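Local structure of glyoxylate-induced Protein (Pseudomonas aeruginosa, 1SQ4) at residues 4-9 with 160-165; 52-57 with 69-74; 96-101 with 135-140. The protein is of unknown function but may act as a ureidoglycine aminohydrolase. All blocks are in the same frame, centred on the assembly; numbering follows the deposited sequence.

Overall arrangement
Contacts 2 and 3 share one antiparallel cupin sheet, in which the strands run side by side in the order 52-57, 69-76, 136-144, 90-98; the centres of the two contacts are about 11 Å apart, and the backbone bond Val73 N to Phe138 O joins them across the middle strands. Along the chain contact 2 closes before contact 3 opens, and the two halves of contact 1 bracket both. The centre of contact 1 is about 11 Å from that of contact 3 and about 18 Å from that of contact 2. The N-terminal segment 4-9 passes both: Ala8 packs on Val97, and Pro9 on Ile72 and Trp55. It also touches strands 212-220 and 258-265, bridging the sheets of the two cupin modules.

Contact 1: 4-9 with 160-165; sequences SSYYAP and NEQDIQ
The 3-10 turn after strand 157-160 meets the N-terminal arm where Tyr6 reaches Glu161 tip to tip. Tyr6 OH donates a hydrogen bond to Glu161 OE1, with the two oxygens modelled 2.5 Å apart. OE1 lies at the edge of the phenol, in the ring plane, while the carboxylate plane is turned 74° against the ring. Glu161 arrives there through a folded chain: its CG sits between the backbone N and the carbonyl carbon (chi1 69°), and a further bend at chi2 places CD 3.3 Å from Tyr6 OH. Beside this bond, Gln162 CG packs 3.4 Å from Tyr6 OH, and Ser4 CB stands 4.1 Å from Glu161 OE1.

An Asx turn leads into the 3-10 segment: Asn160 OD1 accepts from Gln162 N at 2.9 Å, with the donor in the carbonyl plane and on a lone pair. Asp163 N to Asn160 O, 2.8 Å, and Ile164 N to Glu161 O are its successive backbone bonds, and Asn160 ND2 is held by Pro114 O. The arm is fixed separately, through a backbone bond of Tyr7 with Leu219.

Glu161 OE2 forms a salt bridge with Arg259 of strand 258-265, so the two carboxylate oxygens have different partners. Glu161 thus stands between Tyr6 of the arm and Arg259 of the second cupin module. A phenol donor on one oxygen and a guanidinium on the other would be expected to favour the ionised form of this buried carboxylate.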
# COMPACT_ATOMS: atom_id res chain seq x y z
N SER A 4 8.85 -42.93 -6.44
CA SER A 4 8.61 -41.49 -6.35
C SER A 4 8.25 -40.85 -7.69
O SER A 4 8.74 -41.27 -8.74
CB SER A 4 9.84 -40.76 -5.80
OG SER A 4 10.07 -41.06 -4.43
N SER A 5 7.41 -39.83 -7.63
CA SER A 5 6.98 -39.12 -8.83
C SER A 5 7.61 -37.74 -8.88
O SER A 5 7.98 -37.17 -7.85
CB SER A 5 5.47 -38.95 -8.82
OG SER A 5 5.08 -38.03 -7.80
N TYR A 6 7.72 -37.20 -10.09
CA TYR A 6 8.29 -35.88 -10.25
C TYR A 6 7.55 -35.14 -11.36
O TYR A 6 7.26 -35.71 -12.41
CB TYR A 6 9.77 -35.98 -10.60
CG TYR A 6 10.54 -36.94 -9.72
CD1 TYR A 6 11.00 -36.56 -8.46
CD2 TYR A 6 10.85 -38.21 -10.18
CE1 TYR A 6 11.77 -37.45 -7.68
CE2 TYR A 6 11.60 -39.09 -9.42
CZ TYR A 6 12.06 -38.72 -8.18
OH TYR A 6 12.83 -39.62 -7.49
N TYR A 7 7.22 -33.89 -11.12
CA TYR A 7 6.52 -33.11 -12.12
C TYR A 7 7.49 -32.68 -13.21
O TYR A 7 8.67 -32.42 -12.94
CB TYR A 7 5.87 -31.88 -11.49
CG TYR A 7 5.33 -30.90 -12.51
CD1 TYR A 7 6.15 -29.95 -13.11
CD2 TYR A 7 3.98 -30.93 -12.87
CE1 TYR A 7 5.64 -29.04 -14.05
CE2 TYR A 7 3.46 -30.02 -13.81
CZ TYR A 7 4.30 -29.08 -14.39
OH TYR A 7 3.78 -28.17 -15.29
N ALA A 8 6.98 -32.62 -14.44
CA ALA A 8 7.78 -32.22 -15.60
C ALA A 8 6.91 -31.46 -16.60
O ALA A 8 5.87 -31.95 -17.02
CB ALA A 8 8.40 -33.44 -16.26
N PRO A 9 7.35 -30.26 -16.99
CA PRO A 9 6.63 -29.42 -17.94
C PRO A 9 6.46 -30.16 -19.24
O PRO A 9 7.27 -31.02 -19.59
CB PRO A 9 7.55 -28.22 -18.13
CG PRO A 9 8.35 -28.19 -16.89
CD PRO A 9 8.64 -29.64 -16.65
N ASN A 160 20.92 -41.94 -7.61
CA ASN A 160 19.49 -41.65 -7.68
C ASN A 160 19.00 -41.33 -6.26
O ASN A 160 19.29 -42.06 -5.31
CB ASN A 160 18.73 -42.83 -8.30
CG ASN A 160 17.27 -42.50 -8.62
OD1 ASN A 160 16.48 -42.24 -7.72
ND2 ASN A 160 16.92 -42.52 -9.91
N GLU A 161 18.26 -40.24 -6.13
CA GLU A 161 17.78 -39.81 -4.83
C GLU A 161 16.95 -40.85 -4.13
O GLU A 161 16.89 -40.86 -2.91
CB GLU A 161 16.98 -38.50 -4.99
CG GLU A 161 15.66 -38.64 -5.72
CD GLU A 161 14.50 -38.77 -4.76
OE1 GLU A 161 13.35 -38.82 -5.23
OE2 GLU A 161 14.74 -38.82 -3.54
N GLN A 162 16.31 -41.74 -4.89
CA GLN A 162 15.48 -42.79 -4.30
C GLN A 162 16.33 -43.83 -3.57
O GLN A 162 15.81 -44.68 -2.85
CB GLN A 162 14.65 -43.51 -5.38
CG GLN A 162 13.62 -42.62 -6.08
CD GLN A 162 12.84 -43.35 -7.17
OE1 GLN A 162 13.41 -44.01 -8.04
NE2 GLN A 162 11.52 -43.22 -7.13
N ASP A 163 17.64 -43.74 -3.75
CA ASP A 163 18.56 -44.67 -3.13
C ASP A 163 19.25 -44.00 -1.95
O ASP A 163 20.07 -44.61 -1.26
CB ASP A 163 19.59 -45.13 -4.17
CG ASP A 163 18.96 -45.89 -5.33
OD1 ASP A 163 19.53 -45.89 -6.45
OD2 ASP A 163 17.88 -46.50 -5.13
N ILE A 164 18.90 -42.75 -1.70
CA ILE A 164 19.51 -42.02 -0.61
C ILE A 164 18.55 -41.85 0.55
O ILE A 164 17.45 -41.31 0.38
CB ILE A 164 19.99 -40.64 -1.07
CG1 ILE A 164 21.15 -40.81 -2.06
CG2 ILE A 164 20.42 -39.81 0.12
CD1 ILE A 164 21.67 -39.52 -2.60
N GLN A 165 18.96 -42.30 1.72
CA GLN A 165 18.10 -42.18 2.88
C GLN A 165 18.12 -40.73 3.37
O GLN A 165 19.17 -40.18 3.72
CB GLN A 165 18.56 -43.14 3.99
CG GLN A 165 17.43 -43.68 4.87
CD GLN A 165 16.60 -44.77 4.18
OE1 GLN A 165 15.94 -44.52 3.16
NE2 GLN A 165 16.62 -45.97 4.75

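Contact 2: 52-57 with 69-74; sequences MRMWVI and SQYIVE
Strands 52-57 and 69-76 form an antiparallel beta hairpin at one side of a cupin sheet, where Met54 and Tyr71 lie side by side and point the same way. The selenomethionine methyl sits squarely over the phenol: Met54 CE is 3.4 Å from the ring centroid and 4° off the normal, a CH-pi contact. Its SE approaches obliquely, giving a Met-aromatic contact as well. Tyr71 CG is anti to its carbonyl carbon (chi1 -45°), on the side of the strand where Met54 lies. The side chains of Met52 and Val73 cross at about a right angle, with Met52 CG 3.4 Å from Val73 CG1.

The other side carries Arg53, Trp55, Ile72 and Glu74. Arg53 and Glu74 run alongside each other as a salt bridge, NH1 to OE2 2.6 Å, with the guanidinium and carboxylate planes 86° apart. OE2 is met on its syn side, somewhat out of plane. Trp55 CZ2 lies 3.9 Å above one face of the Arg53 guanidinium, offset toward its rim, and Arg53 NH2 has a second ionic partner in Asp40. The register is confirmed by backbone bonds in both directions: Trp55 N to Ile72 O at 3.0 Å and Ile72 N to Trp55 O at 2.9 Å. Polar ends of this hairpin lead to further partners: Gln70 OE1 bonds Tyr263 OH, and Tyr71 OH is hydrogen-bonded to both His269 ND1 and Met270 N of the second subunit.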
# COMPACT_ATOMS: atom_id res chain seq x y z
N MSE A 52 16.31 -30.25 -28.95
CA MSE A 52 16.21 -29.78 -27.58
C MSE A 52 15.42 -28.49 -27.41
O MSE A 52 15.52 -27.56 -28.21
CB MSE A 52 17.62 -29.59 -27.03
CG MSE A 52 17.70 -29.17 -25.57
SE MSE A 52 17.51 -27.29 -25.18
CE MSE A 52 19.38 -26.84 -24.85
N ARG A 53 14.64 -28.43 -26.33
CA ARG A 53 13.87 -27.25 -25.99
C ARG A 53 13.97 -27.19 -24.46
O ARG A 53 13.96 -28.22 -23.79
CB ARG A 53 12.41 -27.41 -26.46
CG ARG A 53 11.65 -28.55 -25.76
CD ARG A 53 10.38 -29.00 -26.49
NE ARG A 53 9.41 -27.91 -26.71
CZ ARG A 53 8.17 -27.87 -26.23
NH1 ARG A 53 7.69 -28.86 -25.47
NH2 ARG A 53 7.40 -26.83 -26.52
N MSE A 54 14.09 -25.99 -23.90
CA MSE A 54 14.20 -25.85 -22.45
C MSE A 54 13.51 -24.61 -21.91
O MSE A 54 13.34 -23.61 -22.61
CB MSE A 54 15.68 -25.80 -22.02
CG MSE A 54 16.44 -24.59 -22.54
SE MSE A 54 18.34 -24.56 -22.10
CE MSE A 54 18.54 -22.68 -21.61
N TRP A 55 13.12 -24.69 -20.65
CA TRP A 55 12.48 -23.61 -19.97
C TRP A 55 13.51 -23.01 -19.06
O TRP A 55 14.09 -23.72 -18.24
CB TRP A 55 11.28 -24.14 -19.20
CG TRP A 55 10.12 -24.29 -20.10
CD1 TRP A 55 9.33 -23.29 -20.58
CD2 TRP A 55 9.66 -25.50 -20.72
NE1 TRP A 55 8.40 -23.80 -21.46
CE2 TRP A 55 8.58 -25.15 -21.56
CE3 TRP A 55 10.05 -26.84 -20.65
CZ2 TRP A 55 7.89 -26.10 -22.32
CZ3 TRP A 55 9.37 -27.78 -21.41
CH2 TRP A 55 8.29 -27.41 -22.23
N VAL A 56 13.77 -21.71 -19.22
CA VAL A 56 14.77 -21.04 -18.39
C VAL A 56 14.14 -20.49 -17.12
O VAL A 56 12.98 -20.09 -17.11
CB VAL A 56 15.46 -19.86 -19.15
CG1 VAL A 56 16.57 -19.29 -18.29
CG2 VAL A 56 16.05 -20.33 -20.47
N ILE A 57 14.92 -20.49 -16.05
CA ILE A 57 14.47 -19.98 -14.77
C ILE A 57 15.68 -19.41 -14.05
O ILE A 57 16.35 -20.10 -13.29
CB ILE A 57 13.81 -21.09 -13.92
CG1 ILE A 57 13.71 -20.66 -12.46
CG2 ILE A 57 14.64 -22.33 -13.99
CD1 ILE A 57 12.95 -19.39 -12.25
N SER A 69 21.87 -20.68 -12.37
CA SER A 69 21.10 -20.71 -13.59
C SER A 69 20.46 -22.10 -13.58
O SER A 69 21.11 -23.10 -13.26
CB SER A 69 22.01 -20.50 -14.80
OG SER A 69 22.21 -21.69 -15.54
N GLN A 70 19.18 -22.16 -13.88
CA GLN A 70 18.47 -23.42 -13.89
C GLN A 70 17.70 -23.57 -15.20
O GLN A 70 17.08 -22.61 -15.67
CB GLN A 70 17.50 -23.47 -12.71
CG GLN A 70 16.54 -24.63 -12.71
CD GLN A 70 15.57 -24.58 -11.54
OE1 GLN A 70 15.34 -23.52 -10.95
NE2 GLN A 70 14.97 -25.73 -11.21
N TYR A 71 17.77 -24.74 -15.81
CA TYR A 71 17.03 -24.96 -17.04
C TYR A 71 16.25 -26.27 -16.90
O TYR A 71 16.64 -27.15 -16.13
CB TYR A 71 17.96 -25.12 -18.25
CG TYR A 71 19.09 -24.13 -18.40
CD1 TYR A 71 18.93 -22.79 -18.05
CD2 TYR A 71 20.28 -24.52 -19.00
CE1 TYR A 71 19.94 -21.87 -18.31
CE2 TYR A 71 21.29 -23.60 -19.26
CZ TYR A 71 21.11 -22.27 -18.91
OH TYR A 71 22.07 -21.35 -19.21
N ILE A 72 15.16 -26.39 -17.63
CA ILE A 72 14.38 -27.62 -17.61
C ILE A 72 14.36 -28.04 -19.07
O ILE A 72 13.58 -27.54 -19.88
CB ILE A 72 12.95 -27.41 -17.04
CG1 ILE A 72 13.02 -27.02 -15.56
CG2 ILE A 72 12.16 -28.71 -17.11
CD1 ILE A 72 11.67 -26.82 -14.88
N VAL A 73 15.27 -28.96 -19.38
CA VAL A 73 15.46 -29.45 -20.74
C VAL A 73 14.63 -30.64 -21.18
O VAL A 73 14.53 -31.63 -20.48
CB VAL A 73 16.94 -29.77 -20.97
CG1 VAL A 73 17.15 -30.26 -22.38
CG2 VAL A 73 17.76 -28.53 -20.70
N GLU A 74 14.07 -30.53 -22.36
CA GLU A 74 13.26 -31.58 -22.93
C GLU A 74 13.96 -32.08 -24.18
O GLU A 74 14.13 -31.33 -25.16
CB GLU A 74 11.86 -31.04 -23.27
CG GLU A 74 10.98 -31.98 -24.09
CD GLU A 74 9.66 -31.33 -24.52
OE1 GLU A 74 9.04 -31.83 -25.48
OE2 GLU A 74 9.23 -30.33 -23.92

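Contact 3: 96-101 with 135-140; sequences VVEGEL and HTRFHW
A classic beta bulge joins strands 90-98 and 136-144, with Val97 and Glu98 both set against Arg137. The evidence is a single carbonyl gripped by two consecutive amides: Arg137 O accepts from Val97 N at 2.8 Å and from Glu98 N at 3.1 Å, both donors lying in the carbonyl plane. Arg137 N returns a bond to Glu98 O, whereas Val96 pairs with Phe138 as a non-hydrogen-bonded pair, so the register slips by one residue between them.

Glu98 and Arg137 then extend side by side, and their tips form a salt bridge, OE1 to NH1 2.6 Å, with carboxylate and guanidinium planes 78° apart. Glu98 OE1 has a second partner in His10 NE2. On the face that carries Phe138, Leu101, at the start of strand 101-105, crosses the ring at about a right angle and lays CD2 over its centre, 3.7 Å from the centroid and 13° off the normal.

Gly99 carries the chain out of the strand at a positive phi of 87°, a conformation that would jam a side chain against the preceding carbonyl. A water ties this turn to the start of the partner strand and the residue before it, bonded to Glu100 N at 2.9 Å, to His135 O at 3.0 Å and to Thr136 OG1. Doubled amides on one carbonyl, with the register slipped by one residue across it, are the signature of the classic bulge, here within the antiparallel sheet of a cupin domain.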
# COMPACT_ATOMS: atom_id res chain seq x y z
N VAL A 96 17.18 -35.80 -13.59
CA VAL A 96 16.11 -36.22 -14.48
C VAL A 96 14.79 -36.43 -13.77
O VAL A 96 14.73 -37.09 -12.73
CB VAL A 96 16.52 -37.49 -15.25
CG1 VAL A 96 16.97 -38.52 -14.27
CG2 VAL A 96 15.34 -38.00 -16.07
N VAL A 97 13.72 -35.87 -14.34
CA VAL A 97 12.40 -35.99 -13.76
C VAL A 97 11.45 -36.85 -14.59
O VAL A 97 10.42 -37.31 -14.09
CB VAL A 97 11.75 -34.61 -13.54
CG1 VAL A 97 12.52 -33.84 -12.50
CG2 VAL A 97 11.70 -33.84 -14.85
N GLU A 98 11.78 -37.07 -15.85
CA GLU A 98 10.92 -37.89 -16.69
C GLU A 98 11.72 -38.43 -17.84
O GLU A 98 12.49 -37.70 -18.46
CB GLU A 98 9.76 -37.07 -17.22
CG GLU A 98 8.63 -37.87 -17.81
CD GLU A 98 7.51 -36.97 -18.25
OE1 GLU A 98 7.56 -36.49 -19.40
OE2 GLU A 98 6.60 -36.70 -17.43
N GLY A 99 11.53 -39.72 -18.10
CA GLY A 99 12.26 -40.37 -19.18
C GLY A 99 13.61 -40.90 -18.74
O GLY A 99 13.91 -40.96 -17.55
N GLU A 100 14.42 -41.30 -19.71
CA GLU A 100 15.74 -41.83 -19.42
C GLU A 100 16.80 -41.04 -20.19
O GLU A 100 16.71 -40.88 -21.40
CB GLU A 100 15.82 -43.30 -19.82
CG GLU A 100 17.18 -43.94 -19.59
CD GLU A 100 17.35 -45.22 -20.41
OE1 GLU A 100 16.37 -46.00 -20.48
OE2 GLU A 100 18.46 -45.44 -20.96
N LEU A 101 17.80 -40.54 -19.46
CA LEU A 101 18.87 -39.77 -20.06
C LEU A 101 20.14 -40.60 -20.05
O LEU A 101 20.38 -41.38 -19.13
CB LEU A 101 19.08 -38.46 -19.29
CG LEU A 101 20.01 -37.38 -19.86
CD1 LEU A 101 19.54 -36.97 -21.24
CD2 LEU A 101 20.02 -36.16 -18.94
N HIS A 135 10.43 -39.07 -25.01
CA HIS A 135 11.08 -37.84 -24.60
C HIS A 135 11.65 -37.97 -23.21
O HIS A 135 11.26 -38.86 -22.45
CB HIS A 135 10.12 -36.66 -24.63
CG HIS A 135 9.67 -36.28 -26.01
ND1 HIS A 135 9.30 -35.00 -26.34
CD2 HIS A 135 9.54 -37.02 -27.13
CE1 HIS A 135 8.95 -34.96 -27.61
NE2 HIS A 135 9.08 -36.17 -28.12
N THR A 136 12.58 -37.09 -22.89
CA THR A 136 13.19 -37.11 -21.58
C THR A 136 13.24 -35.68 -21.05
O THR A 136 13.37 -34.73 -21.82
CB THR A 136 14.61 -37.71 -21.65
OG1 THR A 136 14.53 -39.01 -22.23
CG2 THR A 136 15.21 -37.83 -20.26
N ARG A 137 13.12 -35.52 -19.74
CA ARG A 137 13.14 -34.19 -19.18
C ARG A 137 13.97 -34.14 -17.92
O ARG A 137 13.80 -34.96 -17.01
CB ARG A 137 11.71 -33.73 -18.91
CG ARG A 137 10.80 -33.82 -20.15
CD ARG A 137 9.43 -33.27 -19.87
NE ARG A 137 8.70 -32.99 -21.10
CZ ARG A 137 8.15 -33.92 -21.86
NH1 ARG A 137 8.22 -35.20 -21.52
NH2 ARG A 137 7.55 -33.57 -22.99
N PHE A 138 14.88 -33.18 -17.86
CA PHE A 138 15.74 -33.03 -16.70
C PHE A 138 16.02 -31.58 -16.35
O PHE A 138 15.83 -30.68 -17.16
CB PHE A 138 17.07 -33.75 -16.90
CG PHE A 138 17.90 -33.20 -18.04
CD1 PHE A 138 17.60 -33.51 -19.35
CD2 PHE A 138 19.04 -32.43 -17.78
CE1 PHE A 138 18.40 -33.07 -20.39
CE2 PHE A 138 19.84 -31.97 -18.81
CZ PHE A 138 19.53 -32.30 -20.11
N HIS A 139 16.50 -31.38 -15.12
CA HIS A 139 16.85 -30.06 -14.63
C HIS A 139 18.35 -29.89 -14.75
O HIS A 139 19.10 -30.83 -14.47
CB HIS A 139 16.44 -29.89 -13.16
CG HIS A 139 14.98 -29.65 -12.96
ND1 HIS A 139 14.48 -28.54 -12.32
CD2 HIS A 139 13.90 -30.40 -13.30
CE1 HIS A 139 13.16 -28.61 -12.27
NE2 HIS A 139 12.78 -29.73 -12.86
N TRP A 140 18.79 -28.71 -15.15
CA TRP A 140 20.21 -28.44 -15.29
C TRP A 140 20.54 -27.17 -14.51
O TRP A 140 20.20 -26.06 -14.91
CB TRP A 140 20.53 -28.29 -16.78
CG TRP A 140 21.99 -28.08 -17.14
CD1 TRP A 140 23.06 -28.13 -16.30
CD2 TRP A 140 22.51 -27.72 -18.43
NE1 TRP A 140 24.22 -27.81 -16.99
CE2 TRP A 140 23.90 -27.55 -18.30
CE3 TRP A 140 21.93 -27.51 -19.69
CZ2 TRP A 140 24.73 -27.18 -19.36
CZ3 TRP A 140 22.75 -27.14 -20.76
CH2 TRP A 140 24.13 -26.98 -20.58
O HOH W 1 13.06 -41.20 -22.24